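Local coordinates for 450aa long hypothetical fmu protein (Pyrococcus horikoshii, PDB 2YXL), which probably methylates carbon 5 of cytosine in RNA, with S-adenosyl-L-methionine as methyl donor, and binds the donor analogue sinefungin, at residues I60-G65 with K154-S159; A196-V201 with V212-R217; L367-L372 with I401-N406; A38-D43 with P227-T232. All coordinates share one frame; numbering follows the deposited sequence.

Contact 1 (I60-G65 with K154-S159); sequences IMKKQG and KYLAPS
Leu156 carries all the side-chain contact between 154-159 and the helical segment 60-65, where Lys62 and Lys63 receive it. Just before it, helix 147-155 ends at Tyr155, whose carbonyl oxygen is bonded by the side-chain amide of Asn181. Leu156 then leaves the helix with positive phi (55°), and its CB is directed toward the facing helix. Its CD1 methyl lies against the aliphatic part of Lys62, 3.8 Å from Lys62 CG and 3.9 Å from Lys62 CE. The same methyl is 4.0 Å from Lys63 CE, while the other branch, CD2, comes within 4.1 Å of Lys63 CG. Lys62 can line this methyl with three successive carbons because its chain is bent at chi3 (61°), which leads NZ to a hydrogen bond with the carbonyl of Asn181; the ammonium of Lys63 instead makes a salt bridge with Asp59. The contact joins helix 47-75 of the all-helical N-terminal region, probably NusB-like as in bacterial RsmB, to the end of helix 147-155, with no strand in the chain between them. The backbones also converge, Lys62 O and Leu156 O lying 3.7 Å apart, and each carbonyl is satisfied from helix 352-355, by Trp354 NE1 and Arg353 NH2 respectively. After Ala157, whose CB is directed away, Pro158 packs on Trp354 and stands at the N-cap position of helix 159-169.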
# COMPACT_ATOMS: atom_id res chain seq x y z
N ILE A 60 5.20 13.96 5.02
CA ILE A 60 5.48 14.47 3.68
C ILE A 60 4.62 13.75 2.63
O ILE A 60 3.99 14.39 1.78
CB ILE A 60 6.99 14.36 3.31
CG1 ILE A 60 7.84 15.25 4.23
CG2 ILE A 60 7.22 14.74 1.84
CD1 ILE A 60 9.33 14.94 4.23
N MET A 61 4.58 12.42 2.70
CA MET A 61 3.77 11.62 1.78
C MET A 61 2.30 12.04 1.84
O MET A 61 1.67 12.25 0.81
CB MET A 61 3.91 10.12 2.07
CG MET A 61 5.30 9.54 1.76
SD MET A 61 5.86 9.96 0.10
CE MET A 61 7.43 9.11 0.02
N LYS A 62 1.78 12.18 3.06
CA LYS A 62 0.39 12.55 3.30
C LYS A 62 0.03 13.93 2.75
O LYS A 62 -1.06 14.11 2.20
CB LYS A 62 0.11 12.46 4.81
CG LYS A 62 -1.33 12.68 5.23
CD LYS A 62 -1.58 12.15 6.64
CE LYS A 62 -0.73 12.85 7.70
NZ LYS A 62 -0.90 12.24 9.06
N LYS A 63 0.94 14.89 2.88
CA LYS A 63 0.67 16.28 2.50
C LYS A 63 1.36 16.71 1.20
O LYS A 63 1.41 17.90 0.88
CB LYS A 63 1.08 17.22 3.64
CG LYS A 63 0.43 16.92 4.97
CD LYS A 63 1.10 17.69 6.09
CE LYS A 63 0.40 17.45 7.41
NZ LYS A 63 1.18 18.04 8.53
N GLN A 64 1.87 15.72 0.46
CA GLN A 64 2.73 15.95 -0.71
C GLN A 64 2.19 17.03 -1.65
O GLN A 64 2.92 17.97 -2.00
CB GLN A 64 2.93 14.64 -1.47
CG GLN A 64 4.15 14.62 -2.37
CD GLN A 64 4.13 13.46 -3.36
OE1 GLN A 64 4.99 12.59 -3.31
NE2 GLN A 64 3.15 13.46 -4.25
N GLY A 65 0.93 16.90 -2.03
CA GLY A 65 0.29 17.83 -2.96
C GLY A 65 0.17 19.24 -2.42
O GLY A 65 0.24 20.21 -3.18
N LYS A 154 -7.97 20.58 5.42
CA LYS A 154 -8.59 19.85 6.53
C LYS A 154 -8.52 18.34 6.35
O LYS A 154 -8.27 17.61 7.31
CB LYS A 154 -10.04 20.30 6.76
CG LYS A 154 -10.18 21.46 7.73
CD LYS A 154 -11.55 21.47 8.41
CE LYS A 154 -11.61 22.53 9.51
NZ LYS A 154 -12.91 22.50 10.24
N TYR A 155 -8.75 17.86 5.13
CA TYR A 155 -8.72 16.43 4.85
C TYR A 155 -7.35 15.94 4.38
O TYR A 155 -7.12 14.73 4.33
CB TYR A 155 -9.79 16.05 3.82
CG TYR A 155 -11.22 16.23 4.27
CD1 TYR A 155 -12.25 16.34 3.34
CD2 TYR A 155 -11.56 16.30 5.63
CE1 TYR A 155 -13.58 16.51 3.74
CE2 TYR A 155 -12.88 16.47 6.04
CZ TYR A 155 -13.88 16.57 5.08
OH TYR A 155 -15.19 16.74 5.47
N LEU A 156 -6.46 16.87 4.06
CA LEU A 156 -5.15 16.57 3.47
C LEU A 156 -5.32 15.72 2.20
O LEU A 156 -4.71 14.66 2.07
CB LEU A 156 -4.21 15.91 4.49
CG LEU A 156 -4.02 16.57 5.86
CD1 LEU A 156 -3.13 15.71 6.76
CD2 LEU A 156 -3.45 17.98 5.75
N ALA A 157 -6.16 16.19 1.29
CA ALA A 157 -6.53 15.45 0.09
C ALA A 157 -6.94 16.39 -1.05
O ALA A 157 -7.42 17.49 -0.78
CB ALA A 157 -7.67 14.48 0.40
N PRO A 158 -6.74 15.96 -2.31
CA PRO A 158 -7.17 16.82 -3.43
C PRO A 158 -8.69 16.90 -3.52
O PRO A 158 -9.38 15.96 -3.16
CB PRO A 158 -6.59 16.11 -4.66
CG PRO A 158 -6.45 14.69 -4.25
CD PRO A 158 -6.15 14.70 -2.78
N SER A 159 -9.18 18.04 -4.01
CA SER A 159 -10.61 18.34 -4.06
C SER A 159 -11.44 17.29 -4.81
O SER A 159 -12.56 16.98 -4.39
CB SER A 159 -10.84 19.73 -4.67
OG SER A 159 -12.15 20.19 -4.40

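Contact 2 (A196-V201 with V212-R217); sequences ANVEEV and VVRSER
Val198 and Arg214 reach for each other from opposite directions, the methyls of the valine meeting the flat guanidinium of the arginine. Val198 CG1 sits 3.3 Å above the guanidinium plane, displaced toward its rim, with Arg214 NE as its nearest atom at 3.4 Å; the other methyl, CG2, is 3.6 Å from Arg214 NH1. The arginine spans the gap because its chain runs extended from CG to NE, beginning with CG trans to the backbone N (chi1 -164°). Glu199 crosses this chain at about a right angle. Its CB leaves the helix away from the strand, but a bend at chi2 (-61°) brings OE1 back to Arg214 NH2, a salt bridge of 3.6 Å in which the carboxylate and guanidinium planes are 57° apart, far from coplanar. NE is hydrogen-bonded to the carbonyl of Pro219, which helps fix the turn of the group. On the helix side, Asn197 N donates to Glu200 OE2 over 3.1 Å, the backbone half of the capping-box pattern at the start of helix 198-207. Val198 also packs on Leu222 of strand 221-225. This helix follows strand 186-191 of a four-stranded antiparallel sheet ordered 2-3-1-4, consistent with a ferredoxin-like domain.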
# COMPACT_ATOMS: atom_id res chain seq x y z
N ALA A 196 4.96 -22.19 11.22
CA ALA A 196 4.95 -21.70 12.60
C ALA A 196 3.52 -21.57 13.13
O ALA A 196 2.56 -21.58 12.35
CB ALA A 196 5.66 -20.35 12.68
N ASN A 197 3.38 -21.46 14.45
CA ASN A 197 2.08 -21.13 15.04
C ASN A 197 2.08 -19.74 15.70
O ASN A 197 3.15 -19.21 16.02
CB ASN A 197 1.61 -22.21 16.02
CG ASN A 197 2.19 -22.05 17.40
OD1 ASN A 197 3.32 -22.46 17.67
ND2 ASN A 197 1.41 -21.47 18.31
N VAL A 198 0.89 -19.19 15.90
CA VAL A 198 0.71 -17.79 16.31
C VAL A 198 1.41 -17.42 17.62
O VAL A 198 2.21 -16.47 17.65
CB VAL A 198 -0.79 -17.40 16.37
CG1 VAL A 198 -0.95 -15.92 16.70
CG2 VAL A 198 -1.47 -17.71 15.04
N GLU A 199 1.12 -18.15 18.69
CA GLU A 199 1.66 -17.85 20.02
C GLU A 199 3.19 -17.87 20.05
O GLU A 199 3.82 -17.03 20.69
CB GLU A 199 1.09 -18.79 21.09
CG GLU A 199 -0.36 -18.50 21.50
CD GLU A 199 -0.55 -17.12 22.12
OE1 GLU A 199 -1.54 -16.44 21.77
OE2 GLU A 199 0.29 -16.70 22.95
N GLU A 200 3.77 -18.85 19.36
CA GLU A 200 5.22 -18.97 19.21
C GLU A 200 5.81 -17.71 18.58
O GLU A 200 6.85 -17.21 19.04
CB GLU A 200 5.55 -20.21 18.37
CG GLU A 200 7.00 -20.34 17.91
CD GLU A 200 7.13 -21.07 16.58
OE1 GLU A 200 8.21 -21.66 16.33
OE2 GLU A 200 6.17 -21.05 15.78
N VAL A 201 5.15 -17.20 17.54
CA VAL A 201 5.55 -15.96 16.87
C VAL A 201 5.39 -14.75 17.79
O VAL A 201 6.30 -13.94 17.92
CB VAL A 201 4.79 -15.75 15.54
CG1 VAL A 201 5.00 -14.35 14.99
CG2 VAL A 201 5.20 -16.80 14.51
N VAL A 212 2.60 -6.20 20.37
CA VAL A 212 1.82 -7.04 19.46
C VAL A 212 0.34 -7.10 19.86
O VAL A 212 0.01 -7.30 21.03
CB VAL A 212 2.37 -8.49 19.42
CG1 VAL A 212 1.78 -9.26 18.24
CG2 VAL A 212 3.90 -8.50 19.34
N VAL A 213 -0.54 -6.91 18.87
CA VAL A 213 -1.98 -7.09 19.07
C VAL A 213 -2.57 -8.03 18.01
O VAL A 213 -2.45 -7.79 16.81
CB VAL A 213 -2.76 -5.73 19.14
CG1 VAL A 213 -2.37 -4.80 18.01
CG2 VAL A 213 -4.27 -5.96 19.17
N ARG A 214 -3.17 -9.10 18.49
CA ARG A 214 -3.73 -10.14 17.65
C ARG A 214 -5.09 -9.71 17.09
O ARG A 214 -5.91 -9.14 17.81
CB ARG A 214 -3.87 -11.43 18.47
CG ARG A 214 -4.07 -12.67 17.64
CD ARG A 214 -3.97 -13.93 18.48
NE ARG A 214 -4.14 -15.10 17.62
CZ ARG A 214 -4.22 -16.35 18.04
NH1 ARG A 214 -4.37 -17.32 17.15
NH2 ARG A 214 -4.15 -16.65 19.34
N SER A 215 -5.30 -9.97 15.80
CA SER A 215 -6.57 -9.65 15.14
C SER A 215 -7.71 -10.54 15.64
O SER A 215 -7.54 -11.75 15.80
CB SER A 215 -6.44 -9.79 13.62
OG SER A 215 -7.72 -9.92 13.00
N GLU A 216 -8.86 -9.92 15.88
CA GLU A 216 -10.04 -10.64 16.33
C GLU A 216 -10.81 -11.27 15.18
O GLU A 216 -11.62 -12.17 15.40
CB GLU A 216 -10.96 -9.70 17.12
CG GLU A 216 -10.35 -9.18 18.41
CD GLU A 216 -11.35 -8.44 19.28
OE1 GLU A 216 -10.92 -7.85 20.30
OE2 GLU A 216 -12.56 -8.45 18.96
N ARG A 217 -10.56 -10.79 13.97
CA ARG A 217 -11.28 -11.25 12.78
C ARG A 217 -10.56 -12.41 12.10
O ARG A 217 -11.20 -13.35 11.63
CB ARG A 217 -11.50 -10.10 11.80
CG ARG A 217 -12.36 -8.98 12.37
CD ARG A 217 -12.78 -8.00 11.29
NE ARG A 217 -13.41 -6.82 11.87
CZ ARG A 217 -12.81 -5.65 12.04
NH1 ARG A 217 -13.47 -4.64 12.60
NH2 ARG A 217 -11.55 -5.48 11.66

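Contact 3 (L367-L372 with I401-N406); sequences LQRELL and IRWFLN
One face of the Trp403 indole is covered by the chain of Arg369: CD stands 3.8 Å above the ring plane, over its centre, in a CH-pi contact of 4.0 Å to the centroid of the six-membered ring. Farther along, the guanidinium passes over the five-membered ring, with Arg369 CZ 4.7 Å from that centroid and the two planes 26° apart, a cation-pi pair. Phe404 is approached differently, at its edge, where Leu372 O lies near the ring plane, 3.4 Å from Phe404 CE2. These residues join two helices of the class I, Rossmann-like methyltransferase fold: helix 361-376, part of the crossover connection between parallel strands 331-337 and 383-389, and helix 398-407, which follows the second of them. The axes of segments 367-372 and 401-406 come within 10.8 Å at a crossing angle of -36°. Trp403 reaches across with CG trans to its backbone N (chi1 171°), while Arg369 NE keeps its hydrogen bond to Asn400 OD1, which would favour the guanidinium's place over the indole. An alanine at Trp403 would remove both the aromatic face and its bulk, and would probably leave the aliphatic chain of Arg369 without this aromatic surface and the guanidinium without its cation-pi partner. Elsewhere on the first helix Leu367 and Leu371 touch the bound sinefungin, whereas the Leu372 side chain is about 12 Å from it. Leu372 instead packs on Tyr387 of strand 383-389 and, through CG, on Phe404 CD2; its CD2 methyl ends 4.4 Å from Ile401 CD1.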
# COMPACT_ATOMS: atom_id res chain seq x y z
N LEU A 367 -9.44 -2.90 -17.54
CA LEU A 367 -8.49 -4.01 -17.35
C LEU A 367 -9.06 -5.09 -16.43
O LEU A 367 -8.85 -6.28 -16.66
CB LEU A 367 -7.13 -3.51 -16.83
CG LEU A 367 -6.03 -4.54 -16.56
CD1 LEU A 367 -5.66 -5.35 -17.82
CD2 LEU A 367 -4.79 -3.88 -15.99
N GLN A 368 -9.77 -4.66 -15.40
CA GLN A 368 -10.42 -5.58 -14.46
C GLN A 368 -11.50 -6.42 -15.16
O GLN A 368 -11.62 -7.62 -14.90
CB GLN A 368 -11.00 -4.81 -13.27
CG GLN A 368 -9.94 -4.21 -12.35
CD GLN A 368 -10.40 -2.94 -11.64
OE1 GLN A 368 -11.58 -2.60 -11.63
NE2 GLN A 368 -9.45 -2.22 -11.05
N ARG A 369 -12.26 -5.78 -16.05
CA ARG A 369 -13.31 -6.46 -16.80
C ARG A 369 -12.78 -7.55 -17.73
O ARG A 369 -13.38 -8.62 -17.83
CB ARG A 369 -14.16 -5.46 -17.59
CG ARG A 369 -15.06 -4.58 -16.73
CD ARG A 369 -16.01 -3.77 -17.60
NE ARG A 369 -16.51 -2.58 -16.92
CZ ARG A 369 -17.35 -1.69 -17.46
NH1 ARG A 369 -17.74 -0.64 -16.75
NH2 ARG A 369 -17.80 -1.86 -18.69
N GLU A 370 -11.66 -7.28 -18.40
CA GLU A 370 -11.07 -8.27 -19.32
C GLU A 370 -10.29 -9.37 -18.60
O GLU A 370 -10.13 -10.47 -19.13
CB GLU A 370 -10.24 -7.60 -20.44
CG GLU A 370 -9.02 -6.81 -19.98
CD GLU A 370 -8.49 -5.87 -21.06
OE1 GLU A 370 -9.29 -5.38 -21.89
OE2 GLU A 370 -7.27 -5.61 -21.07
N LEU A 371 -9.83 -9.08 -17.38
CA LEU A 371 -9.30 -10.13 -16.51
C LEU A 371 -10.45 -10.95 -15.94
O LEU A 371 -10.35 -12.18 -15.80
CB LEU A 371 -8.45 -9.53 -15.38
CG LEU A 371 -7.12 -8.86 -15.75
CD1 LEU A 371 -6.55 -8.14 -14.53
CD2 LEU A 371 -6.11 -9.85 -16.30
N LEU A 372 -11.56 -10.27 -15.65
CA LEU A 372 -12.78 -10.89 -15.13
C LEU A 372 -13.39 -11.86 -16.13
O LEU A 372 -13.86 -12.94 -15.75
CB LEU A 372 -13.79 -9.80 -14.75
CG LEU A 372 -14.77 -9.96 -13.59
CD1 LEU A 372 -14.16 -10.67 -12.39
CD2 LEU A 372 -15.31 -8.59 -13.19
N ILE A 401 -19.05 -5.73 -11.16
CA ILE A 401 -19.77 -6.97 -10.84
C ILE A 401 -21.16 -6.99 -11.49
O ILE A 401 -21.58 -8.03 -12.01
CB ILE A 401 -19.84 -7.22 -9.30
CG1 ILE A 401 -18.42 -7.34 -8.71
CG2 ILE A 401 -20.66 -8.47 -8.97
CD1 ILE A 401 -17.51 -8.35 -9.42
N ARG A 402 -21.85 -5.86 -11.46
CA ARG A 402 -23.14 -5.72 -12.15
C ARG A 402 -23.01 -6.00 -13.64
O ARG A 402 -23.89 -6.62 -14.24
CB ARG A 402 -23.74 -4.33 -11.93
CG ARG A 402 -24.42 -4.14 -10.59
CD ARG A 402 -25.30 -2.90 -10.58
NE ARG A 402 -25.68 -2.51 -9.23
CZ ARG A 402 -24.96 -1.71 -8.44
NH1 ARG A 402 -25.40 -1.41 -7.22
NH2 ARG A 402 -23.81 -1.21 -8.86
N TRP A 403 -21.90 -5.55 -14.23
CA TRP A 403 -21.57 -5.85 -15.62
C TRP A 403 -21.34 -7.35 -15.81
O TRP A 403 -21.84 -7.94 -16.77
CB TRP A 403 -20.33 -5.07 -16.06
CG TRP A 403 -19.81 -5.49 -17.41
CD1 TRP A 403 -20.24 -5.06 -18.63
CD2 TRP A 403 -18.76 -6.44 -17.67
NE1 TRP A 403 -19.53 -5.68 -19.63
CE2 TRP A 403 -18.62 -6.54 -19.07
CE3 TRP A 403 -17.93 -7.23 -16.85
CZ2 TRP A 403 -17.68 -7.38 -19.67
CZ3 TRP A 403 -17.00 -8.07 -17.45
CH2 TRP A 403 -16.88 -8.14 -18.85
N PHE A 404 -20.59 -7.95 -14.89
CA PHE A 404 -20.25 -9.37 -14.94
C PHE A 404 -21.50 -10.26 -14.87
O PHE A 404 -21.60 -11.26 -15.58
CB PHE A 404 -19.27 -9.73 -13.82
CG PHE A 404 -18.70 -11.12 -13.93
CD1 PHE A 404 -19.24 -12.16 -13.19
CD2 PHE A 404 -17.63 -11.38 -14.77
CE1 PHE A 404 -18.72 -13.45 -13.28
CE2 PHE A 404 -17.10 -12.66 -14.87
CZ PHE A 404 -17.65 -13.70 -14.13
N LEU A 405 -22.44 -9.88 -14.01
CA LEU A 405 -23.70 -10.61 -13.85
C LEU A 405 -24.65 -10.40 -15.03
O LEU A 405 -25.60 -11.18 -15.21
CB LEU A 405 -24.39 -10.23 -12.53
CG LEU A 405 -24.10 -11.07 -11.28
CD1 LEU A 405 -22.64 -11.02 -10.86
CD2 LEU A 405 -24.99 -10.63 -10.12
N ASN A 406 -24.40 -9.36 -15.81
CA ASN A 406 -25.19 -9.08 -17.00
C ASN A 406 -24.73 -9.85 -18.23
O ASN A 406 -25.55 -10.44 -18.94
CB ASN A 406 -25.22 -7.57 -17.29
CG ASN A 406 -26.37 -6.87 -16.60
OD1 ASN A 406 -27.53 -7.27 -16.73
ND2 ASN A 406 -26.07 -5.80 -15.87

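Contact 4 (A38-D43 with P227-T232)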
# COMPACT_ATOMS: atom_id res chain seq x y z
N ALA A 38 16.97 3.69 2.43
CA ALA A 38 17.63 4.95 2.75
C ALA A 38 18.15 4.99 4.19
O ALA A 38 19.23 5.52 4.45
CB ALA A 38 16.71 6.13 2.50
N PHE A 39 17.37 4.43 5.10
CA PHE A 39 17.70 4.42 6.52
C PHE A 39 18.91 3.52 6.83
O PHE A 39 19.75 3.87 7.65
CB PHE A 39 16.48 4.02 7.36
CG PHE A 39 15.46 5.13 7.53
CD1 PHE A 39 15.41 6.20 6.63
CD2 PHE A 39 14.55 5.10 8.58
CE1 PHE A 39 14.47 7.22 6.79
CE2 PHE A 39 13.61 6.11 8.74
CZ PHE A 39 13.57 7.17 7.85
N LYS A 40 18.98 2.37 6.15
CA LYS A 40 20.10 1.44 6.29
C LYS A 40 21.36 1.98 5.60
O LYS A 40 22.48 1.70 6.03
CB LYS A 40 19.75 0.06 5.73
CG LYS A 40 18.53 -0.60 6.37
CD LYS A 40 18.81 -1.13 7.77
CE LYS A 40 17.53 -1.24 8.58
NZ LYS A 40 16.45 -1.94 7.84
N LYS A 41 21.15 2.74 4.53
CA LYS A 41 22.24 3.37 3.78
C LYS A 41 22.93 4.43 4.63
O LYS A 41 24.16 4.54 4.63
CB LYS A 41 21.70 3.99 2.49
CG LYS A 41 22.71 4.17 1.37
CD LYS A 41 22.18 5.14 0.33
CE LYS A 41 22.96 5.08 -0.98
NZ LYS A 41 22.45 4.01 -1.88
N HIS A 42 22.13 5.21 5.36
CA HIS A 42 22.64 6.33 6.15
C HIS A 42 22.81 6.02 7.64
O HIS A 42 23.02 6.93 8.45
CB HIS A 42 21.76 7.57 5.95
CG HIS A 42 22.01 8.27 4.65
ND1 HIS A 42 21.20 8.11 3.55
CD2 HIS A 42 22.99 9.12 4.27
CE1 HIS A 42 21.66 8.83 2.55
NE2 HIS A 42 22.75 9.46 2.96
N ASP A 43 22.72 4.74 7.98
CA ASP A 43 22.96 4.24 9.34
C ASP A 43 22.06 4.86 10.42
O ASP A 43 22.54 5.46 11.38
CB ASP A 43 24.45 4.37 9.72
CG ASP A 43 25.30 3.27 9.11
OD1 ASP A 43 26.05 3.56 8.16
OD2 ASP A 43 25.21 2.11 9.58
N PRO A 227 9.12 0.82 14.99
CA PRO A 227 9.75 0.28 13.78
C PRO A 227 10.21 -1.17 13.95
O PRO A 227 10.61 -1.57 15.05
CB PRO A 227 10.94 1.20 13.56
CG PRO A 227 11.31 1.68 14.92
CD PRO A 227 10.06 1.64 15.77
N TYR A 228 10.15 -1.94 12.87
CA TYR A 228 10.56 -3.34 12.89
C TYR A 228 11.39 -3.68 11.66
O TYR A 228 10.92 -3.56 10.52
CB TYR A 228 9.32 -4.24 12.97
CG TYR A 228 9.63 -5.71 13.16
CD1 TYR A 228 9.96 -6.21 14.41
CD2 TYR A 228 9.59 -6.59 12.08
CE1 TYR A 228 10.25 -7.56 14.59
CE2 TYR A 228 9.87 -7.94 12.25
CZ TYR A 228 10.20 -8.42 13.51
OH TYR A 228 10.47 -9.75 13.69
N ASN A 229 12.62 -4.12 11.90
CA ASN A 229 13.54 -4.49 10.83
C ASN A 229 13.31 -5.93 10.36
O ASN A 229 13.57 -6.88 11.10
CB ASN A 229 14.99 -4.29 11.28
CG ASN A 229 15.98 -4.27 10.13
OD1 ASN A 229 17.18 -4.10 10.33
ND2 ASN A 229 15.48 -4.45 8.91
N PHE A 230 12.82 -6.06 9.13
CA PHE A 230 12.49 -7.37 8.55
C PHE A 230 13.69 -8.16 8.03
O PHE A 230 13.68 -9.39 8.06
CB PHE A 230 11.44 -7.22 7.44
CG PHE A 230 10.05 -6.96 7.95
CD1 PHE A 230 9.51 -5.68 7.92
CD2 PHE A 230 9.27 -8.01 8.45
CE1 PHE A 230 8.21 -5.44 8.39
CE2 PHE A 230 7.98 -7.77 8.93
CZ PHE A 230 7.45 -6.49 8.90
N ASP A 231 14.72 -7.46 7.56
CA ASP A 231 15.92 -8.12 7.02
C ASP A 231 16.95 -8.53 8.09
O ASP A 231 18.04 -9.01 7.76
CB ASP A 231 16.57 -7.32 5.88
CG ASP A 231 16.70 -5.84 6.19
OD1 ASP A 231 15.66 -5.16 6.33
OD2 ASP A 231 17.85 -5.34 6.28
N THR A 232 16.59 -8.34 9.36
CA THR A 232 17.38 -8.85 10.49
C THR A 232 16.52 -9.72 11.40
O THR A 232 17.00 -10.30 12.37
CB THR A 232 18.03 -7.72 11.32
OG1 THR A 232 17.02 -6.81 11.77
CG2 THR A 232 19.07 -6.96 10.51
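Charge attraction links Lys40, near the end of helix 32-41, to Asp231 of the facing loop: Lys40 NZ lies 3.6 Å from Asp231 OD1, a long salt bridge. The lysine chain folds at chi2 and chi4 to bring its ammonium there, and the second carboxylate oxygen, Asp231 OD2, is 4.0 Å from Lys40 NZ. Polar approach to Asn229 comes next. The two side chains arrive from opposite directions, and Lys40 CE rests 3.4 Å from Asn229 OD1, with Lys40 NZ also 3.4 Å from that oxygen. The 2.9 Å modelled between Lys40 NZ and Asn229 ND2 is doubtful; both nitrogens are donors, so this pair does not count as a hydrogen bond. Within the loop there is a weak hydrogen bond: Asn229 ND2 gives to Asp231 OD1 over 2.7 Å, bent to 126° at the hydrogen, so the carboxylate oxygen nearer the ammonium also receives the amide N-H. An alanine at Asn229 would take away this donor, and is likely to leave the Asp231 carboxylate without this weak bond and freer to turn. Phe230 packs on Ile187, Ile189, Ile241 and Val243 of the sheet. The contact is thus a surface bridge between the helical N-terminal region and the loop joining strand 221-225 to helix 234-237, beside the antiparallel sheet of the ferredoxin-like domain.

Contacts 1 and 3 are the buried ones, contact 2 is partly buried and contact 4 lies at the surface. Burial tracks chemistry: leucine methyls against lysine carbons in contact 1, and an arginine over a tryptophan face and leucine against phenylalanine in contact 3, whereas contacts 2 and 4 each add an ion pair, a long one in contact 4. Contacts 1 and 4 both use the N-terminal helices, on the successive helices 47-75 and 32-41, yet their centres stand 27 Å apart. Contact 2 lies wholly in the ferredoxin-like domain and contact 4 reaches it through its loop. Contact 3 alone falls in the methyltransferase range, its centre 42 Å from that of contact 4.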